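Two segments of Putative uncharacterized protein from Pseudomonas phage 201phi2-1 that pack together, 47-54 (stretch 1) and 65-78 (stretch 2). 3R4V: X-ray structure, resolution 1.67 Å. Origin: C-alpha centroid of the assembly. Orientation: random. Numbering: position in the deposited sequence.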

# COMPACT_ATOMS: atom_id res chain seq x y z
N VAL A 47 6.31 2.47 -17.42
CA VAL A 47 5.26 3.42 -17.09
C VAL A 47 4.10 3.27 -18.07
O VAL A 47 4.30 3.34 -19.28
CB VAL A 47 5.76 4.87 -17.13
CG1 VAL A 47 4.62 5.83 -16.83
CG2 VAL A 47 6.90 5.06 -16.14
N THR A 48 2.91 3.05 -17.53
CA THR A 48 1.72 2.92 -18.37
C THR A 48 0.63 3.85 -17.86
O THR A 48 0.25 3.79 -16.69
CB THR A 48 1.21 1.47 -18.38
OG1 THR A 48 2.27 0.58 -18.75
CG2 THR A 48 0.05 1.32 -19.36
N LEU A 49 0.13 4.71 -18.74
CA LEU A 49 -0.94 5.64 -18.40
C LEU A 49 -2.25 5.22 -19.06
O LEU A 49 -2.27 4.92 -20.25
CB LEU A 49 -0.58 7.07 -18.84
CG LEU A 49 0.78 7.59 -18.39
CD1 LEU A 49 1.03 8.98 -18.95
CD2 LEU A 49 0.90 7.58 -16.87
N THR A 50 -3.32 5.17 -18.27
CA THR A 50 -4.63 4.80 -18.78
C THR A 50 -5.14 5.82 -19.80
O THR A 50 -4.74 6.98 -19.79
CB THR A 50 -5.69 4.64 -17.66
OG1 THR A 50 -5.72 5.83 -16.86
CG2 THR A 50 -5.34 3.46 -16.76
N LYS A 51 -6.02 5.36 -20.68
CA LYS A 51 -6.56 6.18 -21.75
C LYS A 51 -7.85 6.89 -21.32
O LYS A 51 -8.62 6.36 -20.51
CB LYS A 51 -6.81 5.33 -22.99
CG LYS A 51 -5.54 4.93 -23.74
CD LYS A 51 -5.59 3.49 -24.23
CE LYS A 51 -6.83 3.22 -25.06
NZ LYS A 51 -6.84 3.98 -26.34
N GLY A 52 -8.06 8.09 -21.85
CA GLY A 52 -9.27 8.84 -21.61
C GLY A 52 -9.50 9.28 -20.17
O GLY A 52 -10.65 9.50 -19.77
N THR A 53 -8.43 9.43 -19.40
CA THR A 53 -8.56 9.75 -17.98
C THR A 53 -7.87 11.05 -17.57
O THR A 53 -7.74 11.32 -16.38
CB THR A 53 -8.02 8.63 -17.08
OG1 THR A 53 -6.71 8.25 -17.52
CG2 THR A 53 -8.94 7.41 -17.11
N ARG A 54 -7.44 11.85 -18.54
CA ARG A 54 -6.81 13.13 -18.21
C ARG A 54 -7.81 14.07 -17.53
O ARG A 54 -7.73 14.31 -16.32
CB ARG A 54 -6.23 13.79 -19.46
CG ARG A 54 -5.07 13.03 -20.09
CD ARG A 54 -4.35 13.88 -21.12
NE ARG A 54 -3.30 13.15 -21.82
CZ ARG A 54 -3.43 12.62 -23.03
NH1 ARG A 54 -4.58 12.73 -23.69
NH2 ARG A 54 -2.42 11.97 -23.59
N PRO A 65 -15.15 3.83 -13.16
CA PRO A 65 -15.77 3.29 -14.38
C PRO A 65 -14.90 3.52 -15.62
O PRO A 65 -15.01 2.77 -16.59
CB PRO A 65 -17.10 4.06 -14.49
CG PRO A 65 -16.97 5.24 -13.57
CD PRO A 65 -15.95 4.89 -12.52
N LEU A 66 -14.04 4.53 -15.57
CA LEU A 66 -13.15 4.81 -16.70
C LEU A 66 -12.01 3.81 -16.79
O LEU A 66 -11.62 3.40 -17.89
CB LEU A 66 -12.58 6.22 -16.57
CG LEU A 66 -13.64 7.30 -16.78
CD1 LEU A 66 -13.09 8.69 -16.49
CD2 LEU A 66 -14.17 7.20 -18.18
N VAL A 67 -11.46 3.43 -15.64
CA VAL A 67 -10.26 2.59 -15.65
C VAL A 67 -10.56 1.10 -15.60
O VAL A 67 -9.77 0.29 -16.08
CB VAL A 67 -9.28 2.98 -14.52
CG1 VAL A 67 -8.94 4.46 -14.63
CG2 VAL A 67 -9.85 2.65 -13.15
N ARG A 68 -11.70 0.72 -15.03
CA ARG A 68 -12.03 -0.69 -14.87
C ARG A 68 -11.90 -1.50 -16.16
O ARG A 68 -11.29 -2.56 -16.16
CB ARG A 68 -13.43 -0.86 -14.24
CG ARG A 68 -13.88 -2.31 -14.11
CD ARG A 68 -12.83 -3.12 -13.36
NE ARG A 68 -13.21 -4.51 -13.17
CZ ARG A 68 -12.75 -5.52 -13.91
NH1 ARG A 68 -11.88 -5.30 -14.90
NH2 ARG A 68 -13.15 -6.76 -13.66
N PRO A 69 -12.46 -1.01 -17.29
CA PRO A 69 -12.38 -1.86 -18.48
C PRO A 69 -10.96 -2.00 -19.03
O PRO A 69 -10.71 -2.85 -19.88
CB PRO A 69 -13.27 -1.12 -19.50
CG PRO A 69 -14.09 -0.15 -18.68
CD PRO A 69 -13.20 0.23 -17.54
N GLN A 70 -10.03 -1.17 -18.54
CA GLN A 70 -8.65 -1.17 -19.01
C GLN A 70 -7.73 -2.07 -18.21
O GLN A 70 -6.61 -2.34 -18.61
CB GLN A 70 -8.08 0.26 -19.03
CG GLN A 70 -8.87 1.23 -19.92
CD GLN A 70 -8.34 2.65 -19.86
OE1 GLN A 70 -7.18 2.91 -20.17
NE2 GLN A 70 -9.20 3.58 -19.45
N ILE A 71 -8.22 -2.54 -17.07
CA ILE A 71 -7.40 -3.37 -16.19
C ILE A 71 -6.80 -4.60 -16.89
O ILE A 71 -5.61 -4.87 -16.74
CB ILE A 71 -8.19 -3.80 -14.96
CG1 ILE A 71 -8.47 -2.58 -14.06
CG2 ILE A 71 -7.44 -4.89 -14.20
CD1 ILE A 71 -7.22 -1.86 -13.57
N PRO A 72 -7.62 -5.35 -17.64
CA PRO A 72 -7.04 -6.52 -18.31
C PRO A 72 -5.84 -6.13 -19.18
O PRO A 72 -4.83 -6.84 -19.19
CB PRO A 72 -8.18 -7.02 -19.18
CG PRO A 72 -9.42 -6.52 -18.50
CD PRO A 72 -9.04 -5.18 -17.97
N ALA A 73 -5.94 -5.00 -19.88
CA ALA A 73 -4.82 -4.51 -20.67
C ALA A 73 -3.61 -4.17 -19.81
O ALA A 73 -2.47 -4.44 -20.21
CB ALA A 73 -5.24 -3.30 -21.50
N LEU A 74 -3.84 -3.60 -18.63
CA LEU A 74 -2.73 -3.29 -17.72
C LEU A 74 -2.06 -4.56 -17.22
O LEU A 74 -0.84 -4.62 -17.11
CB LEU A 74 -3.17 -2.43 -16.53
CG LEU A 74 -3.79 -1.07 -16.87
CD1 LEU A 74 -3.94 -0.21 -15.63
CD2 LEU A 74 -2.97 -0.35 -17.93
N MET A 75 -2.87 -5.58 -16.94
CA MET A 75 -2.36 -6.82 -16.37
C MET A 75 -1.47 -7.58 -17.35
O MET A 75 -0.55 -8.28 -16.94
CB MET A 75 -3.50 -7.72 -15.87
CG MET A 75 -4.31 -7.13 -14.69
SD MET A 75 -3.30 -6.52 -13.33
CE MET A 75 -2.36 -7.99 -12.92
N ASP A 76 -1.74 -7.44 -18.64
CA ASP A 76 -0.92 -8.10 -19.66
C ASP A 76 0.51 -7.57 -19.68
O ASP A 76 1.42 -8.25 -20.14
CB ASP A 76 -1.54 -7.99 -21.05
CG ASP A 76 -2.63 -9.02 -21.28
OD1 ASP A 76 -2.54 -10.12 -20.69
OD2 ASP A 76 -3.57 -8.74 -22.05
N THR A 77 0.71 -6.35 -19.18
CA THR A 77 2.05 -5.79 -19.12
C THR A 77 2.78 -6.18 -17.84
O THR A 77 3.94 -5.82 -17.65
CB THR A 77 2.04 -4.25 -19.23
OG1 THR A 77 1.62 -3.68 -17.98
CG2 THR A 77 1.10 -3.79 -20.35
N ILE A 78 2.12 -6.91 -16.95
CA ILE A 78 2.75 -7.30 -15.69
C ILE A 78 3.12 -8.77 -15.75
O ILE A 78 2.25 -9.63 -15.75
CB ILE A 78 1.84 -7.01 -14.47
CG1 ILE A 78 1.48 -5.51 -14.42
CG2 ILE A 78 2.51 -7.47 -13.17
CD1 ILE A 78 0.42 -5.16 -13.37

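What joins the two segments by hydrogen bonds? The amide of Gln-70 does, by pairing with the backbone of Lys-51. Lys-51 N donates to Gln-70 OE1 at 2.8 Å with an angle of 164°, and Gln-70 NE2 donates to Lys-51 O at 3.0 Å, so one carboxamide satisfies both the NH and the carbonyl of a loop residue. With chi1 at m and chi2 at t, the glutamine reaches out extended; chi3 of 59° then sets the amide plane. Gln-70 NE2 also donates to Leu-66 O at 2.9 Å, within its own segment, which helps fix that orientation.

Why does Lys-51 contribute so little with its own side chain? Its CA-to-CB bond points sideways and the end of the chain leads away; the bonds to Gln-70 are made by the backbone. Gly-52 follows with phi of 65°, a value that favours glycine.

How are the threonines of the loop arranged? Thr-50 and Thr-53 both adopt p and point toward the other segment. Thr-50 OG1 donates to Thr-53 OG1 at 2.7 Å, tying the turn together across its polar atoms. The p rotamer of Thr-53 sets its OG1 against Thr-50 and its methyl against the other segment: Thr-53 CG2 lies 3.9 Å from Leu-66 CB and 3.9 Å from Val-67 CG1.

What happens at the strand end of the contact? Here packing replaces hydrogen bonding. Leu-74 starts sideways, but its m, t conformation brings the branched end nearer, placing Leu-74 CD2 3.7 Å from Thr-48 CG2 and Leu-74 CD1 4.1 Å from Thr-50 CG2. Thr-48 and Thr-50 point toward the other segment while Leu-49 between them points away, the alternation of an extended chain. Thr-77, also p, turns its hydroxyl back to its own segment, where Thr-77 OG1 donates to Leu-74 O at 2.8 Å.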